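Local coordinates for protein beta-glucosidase (Pseudoalteromonas sp., PDB 3F95) that probably acts as a beta-glucosidase in its full-length form, an exo-1,3/1,4-beta-glucanase, of which this chain is the extra C-terminal beta-sandwich domain, at residues S4-K16 with A164-D176. Residues are numbered along the deposited sequence; the frame is centred on the assembly and turned at random. Where two conformers were deposited one is given.
Sequences SDSHPLFVRSLAK and AIADVALTIKPSD
With chi1 of -60° Leu-9 sets CG beside its own backbone N, and Leu-170 does the same (chi1 -67°); the two isobutyl groups then cross at a slant, Leu-9 CD1 lying 4.2 Å from Leu-170 CG. Leu-9 sits where the chain turns a corner; before it, strand 6-8 runs antiparallel to strand 164-171. His-7 and Leu-170 form a hydrogen-bonded pair in which His-7 N reaches Leu-170 O at 2.7 Å and Leu-170 N returns a bond to His-7 O, while Ile-172 N extends the ladder to Asp-5 O.

A classic beta bulge then interrupts the register: Leu-9 and Phe-10 both face Val-168, whose carbonyl O is gripped twice, by Leu-9 N at 2.9 Å and, nearly straight (171°), by Phe-10 N. Val-168 N bonds back to Phe-10 O at 2.8 Å from well above the carbonyl plane. Asp-167, with positive phi, joins Val-168 opposite Phe-10 in a G1 bulge. A water bridges the two segments here, accepting from Arg-12 N and Asp-167 N and donating to Asp-167 OD1 at 2.7 Å; Asp-167 OD2 is salt-bridged to Lys-91. On the other face of the sheet from Leu-170 and Val-168, the methyl of Ala-169 sits 3.8 Å from Pro-8 CA.

In the galactose-binding-like beta-sandwich, strand 6-8 thus covers the C-terminal part of one edge of strand 161-171, strand 58-63 pairs further back (Ile-165 with Arg-59), and strand 87-94 runs along the other edge. Inward, Leu-9 and Leu-170 meet Tyr-73 and Met-107 of the second sheet, Val-168 meets Leu-71, and the Phe-10 ring packs edge-to-face with Trp-20 of strand 18-24.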
# COMPACT_ATOMS: atom_id res chain seq x y z
N SER A 4 16.59 7.22 -11.74
CA SER A 4 16.59 6.42 -13.00
C SER A 4 16.18 4.97 -12.72
O SER A 4 15.67 4.29 -13.61
CB SER A 4 17.98 6.46 -13.65
OG SER A 4 18.88 5.60 -12.97
N ASP A 5 16.42 4.51 -11.50
CA ASP A 5 16.08 3.15 -11.07
C ASP A 5 14.59 2.92 -10.80
O ASP A 5 14.14 1.77 -10.70
CB ASP A 5 16.82 2.80 -9.77
CG ASP A 5 18.19 2.22 -10.00
OD1 ASP A 5 18.95 2.17 -9.01
OD2 ASP A 5 18.51 1.80 -11.14
N SER A 6 13.84 4.01 -10.66
CA SER A 6 12.53 3.92 -10.01
C SER A 6 11.45 4.79 -10.64
O SER A 6 11.72 5.78 -11.34
CB SER A 6 12.68 4.25 -8.53
OG SER A 6 12.96 5.63 -8.33
N HIS A 7 10.20 4.40 -10.38
CA HIS A 7 9.06 5.16 -10.83
C HIS A 7 8.19 5.46 -9.60
O HIS A 7 7.62 4.54 -9.00
CB HIS A 7 8.28 4.37 -11.87
CG HIS A 7 7.04 5.05 -12.32
ND1 HIS A 7 7.05 6.09 -13.23
CD2 HIS A 7 5.75 4.88 -11.95
CE1 HIS A 7 5.81 6.51 -13.43
NE2 HIS A 7 5.00 5.79 -12.67
N PRO A 8 8.15 6.73 -9.17
CA PRO A 8 7.40 7.07 -7.95
C PRO A 8 5.90 6.92 -8.15
O PRO A 8 5.37 7.23 -9.24
CB PRO A 8 7.78 8.54 -7.70
CG PRO A 8 8.00 9.06 -9.14
CD PRO A 8 8.82 7.93 -9.73
N LEU A 9 5.22 6.43 -7.11
CA LEU A 9 3.75 6.35 -7.11
C LEU A 9 3.15 7.24 -6.04
O LEU A 9 2.11 7.89 -6.25
CB LEU A 9 3.27 4.90 -6.91
CG LEU A 9 3.73 3.86 -7.96
CD1 LEU A 9 3.31 2.44 -7.56
CD2 LEU A 9 3.22 4.20 -9.36
N PHE A 10 3.78 7.21 -4.87
CA PHE A 10 3.46 8.15 -3.81
C PHE A 10 4.72 8.50 -3.04
O PHE A 10 5.06 7.84 -2.07
CB PHE A 10 2.35 7.67 -2.85
CG PHE A 10 2.04 8.66 -1.75
CD1 PHE A 10 1.16 9.74 -1.99
CD2 PHE A 10 2.63 8.56 -0.50
CE1 PHE A 10 0.89 10.68 -0.98
CE2 PHE A 10 2.37 9.51 0.51
CZ PHE A 10 1.50 10.56 0.27
N VAL A 11 5.41 9.53 -3.51
CA VAL A 11 6.61 10.01 -2.83
C VAL A 11 6.36 11.48 -2.50
O VAL A 11 6.57 12.40 -3.32
CB VAL A 11 7.95 9.79 -3.64
CG1 VAL A 11 9.16 10.21 -2.77
CG2 VAL A 11 8.11 8.30 -4.08
N ARG A 12 5.91 11.68 -1.26
CA ARG A 12 5.45 12.95 -0.73
C ARG A 12 4.08 13.42 -1.27
O ARG A 12 3.37 14.12 -0.56
CB ARG A 12 6.47 14.07 -0.92
CG ARG A 12 7.84 13.76 -0.30
CD ARG A 12 8.69 15.04 -0.23
NE ARG A 12 8.11 16.07 0.63
CZ ARG A 12 8.63 17.29 0.79
NH1 ARG A 12 9.77 17.64 0.16
NH2 ARG A 12 8.05 18.15 1.60
N SER A 13 3.75 13.04 -2.49
CA SER A 13 2.44 13.30 -3.08
C SER A 13 2.14 12.23 -4.13
O SER A 13 3.06 11.56 -4.62
CB SER A 13 2.44 14.67 -3.74
OG SER A 13 3.32 14.66 -4.84
N LEU A 14 0.86 12.06 -4.44
CA LEU A 14 0.41 11.10 -5.45
C LEU A 14 1.00 11.47 -6.79
O LEU A 14 0.98 12.65 -7.18
CB LEU A 14 -1.13 11.12 -5.55
CG LEU A 14 -1.82 10.47 -4.34
CD1 LEU A 14 -3.32 10.82 -4.27
CD2 LEU A 14 -1.66 8.98 -4.41
N ALA A 15 1.55 10.48 -7.49
CA ALA A 15 2.03 10.67 -8.85
C ALA A 15 0.79 10.89 -9.73
O ALA A 15 -0.34 10.59 -9.33
CB ALA A 15 2.80 9.42 -9.30
N LYS A 16 0.90 11.50 -10.91
CA LYS A 16 -0.33 12.04 -11.61
C LYS A 16 -1.64 11.18 -11.83
O LYS A 16 -2.75 11.60 -11.48
CB LYS A 16 0.10 12.75 -12.90
CG LYS A 16 0.89 14.05 -12.65
CD LYS A 16 1.81 14.46 -13.84
CE LYS A 16 1.10 15.33 -14.87
NZ LYS A 16 1.95 15.59 -16.08
N ALA A 164 0.74 3.15 8.69
CA ALA A 164 1.01 4.33 7.87
C ALA A 164 1.93 3.91 6.76
O ALA A 164 2.68 2.95 6.91
CB ALA A 164 1.62 5.40 8.69
N ILE A 165 1.86 4.62 5.64
CA ILE A 165 2.60 4.29 4.42
C ILE A 165 3.27 5.57 3.92
O ILE A 165 2.70 6.64 4.04
CB ILE A 165 1.63 3.74 3.35
CG1 ILE A 165 1.12 2.34 3.77
CG2 ILE A 165 2.30 3.62 1.98
CD1 ILE A 165 -0.20 1.97 3.08
N ALA A 166 4.48 5.45 3.37
CA ALA A 166 5.15 6.56 2.72
C ALA A 166 6.07 6.05 1.62
O ALA A 166 6.43 4.88 1.61
CB ALA A 166 5.96 7.34 3.73
N ASP A 167 6.44 6.94 0.70
CA ASP A 167 7.58 6.71 -0.19
C ASP A 167 7.40 5.43 -1.01
O ASP A 167 8.23 4.48 -0.98
CB ASP A 167 8.89 6.65 0.62
CG ASP A 167 9.32 8.00 1.22
OD1 ASP A 167 8.69 9.06 0.99
OD2 ASP A 167 10.35 8.00 1.93
N VAL A 168 6.28 5.37 -1.73
CA VAL A 168 5.92 4.19 -2.50
C VAL A 168 6.42 4.35 -3.91
O VAL A 168 6.07 5.34 -4.59
CB VAL A 168 4.38 3.96 -2.54
CG1 VAL A 168 4.06 2.67 -3.23
CG2 VAL A 168 3.81 3.91 -1.13
N ALA A 169 7.23 3.40 -4.37
CA ALA A 169 7.76 3.50 -5.74
C ALA A 169 8.05 2.14 -6.33
O ALA A 169 8.37 1.20 -5.58
CB ALA A 169 9.03 4.38 -5.75
N LEU A 170 7.92 2.02 -7.66
CA LEU A 170 8.43 0.85 -8.37
C LEU A 170 9.94 1.04 -8.56
O LEU A 170 10.38 2.14 -8.87
CB LEU A 170 7.71 0.67 -9.71
CG LEU A 170 6.23 0.31 -9.67
CD1 LEU A 170 5.56 0.50 -11.02
CD2 LEU A 170 6.03 -1.13 -9.17
N THR A 171 10.72 -0.02 -8.33
CA THR A 171 12.17 0.07 -8.45
C THR A 171 12.76 -1.22 -9.02
O THR A 171 12.21 -2.31 -8.84
CB THR A 171 12.85 0.38 -7.09
OG1 THR A 171 14.25 0.61 -7.31
CG2 THR A 171 12.70 -0.80 -6.12
N ILE A 172 13.90 -1.09 -9.69
CA ILE A 172 14.56 -2.28 -10.23
C ILE A 172 15.54 -2.82 -9.22
O ILE A 172 15.94 -3.98 -9.31
CB ILE A 172 15.22 -2.05 -11.62
CG1 ILE A 172 16.32 -0.98 -11.54
CG2 ILE A 172 14.15 -1.68 -12.62
CD1 ILE A 172 17.08 -0.78 -12.83
N LYS A 173 15.91 -1.96 -8.26
CA LYS A 173 16.75 -2.36 -7.13
C LYS A 173 16.31 -1.75 -5.79
O LYS A 173 16.29 -0.51 -5.63
CB LYS A 173 18.24 -2.04 -7.38
CG LYS A 173 18.59 -0.56 -7.49
CD LYS A 173 19.79 -0.24 -6.60
CE LYS A 173 20.98 -1.12 -6.94
NZ LYS A 173 22.05 -1.12 -5.87
N PRO A 174 16.01 -2.63 -4.83
CA PRO A 174 15.65 -2.31 -3.46
C PRO A 174 16.73 -1.45 -2.79
O PRO A 174 17.93 -1.68 -2.98
CB PRO A 174 15.56 -3.69 -2.79
CG PRO A 174 16.23 -4.64 -3.69
CD PRO A 174 16.05 -4.09 -5.06
N SER A 175 16.29 -0.44 -2.03
CA SER A 175 17.21 0.43 -1.31
C SER A 175 18.08 -0.42 -0.39
O SER A 175 17.70 -1.55 -0.04
CB SER A 175 16.45 1.46 -0.49
OG SER A 175 15.80 0.84 0.60
N ASP A 176 19.23 0.11 0.01
CA ASP A 176 20.13 -0.61 0.91
C ASP A 176 19.48 -1.02 2.22
O ASP A 176 19.65 -2.16 2.67
CB ASP A 176 21.39 0.22 1.20
CG ASP A 176 22.33 0.29 0.01
OD1 ASP A 176 22.04 -0.33 -1.04
OD2 ASP A 176 23.37 0.98 0.15
O HOH W 1 6.12 9.73 0.81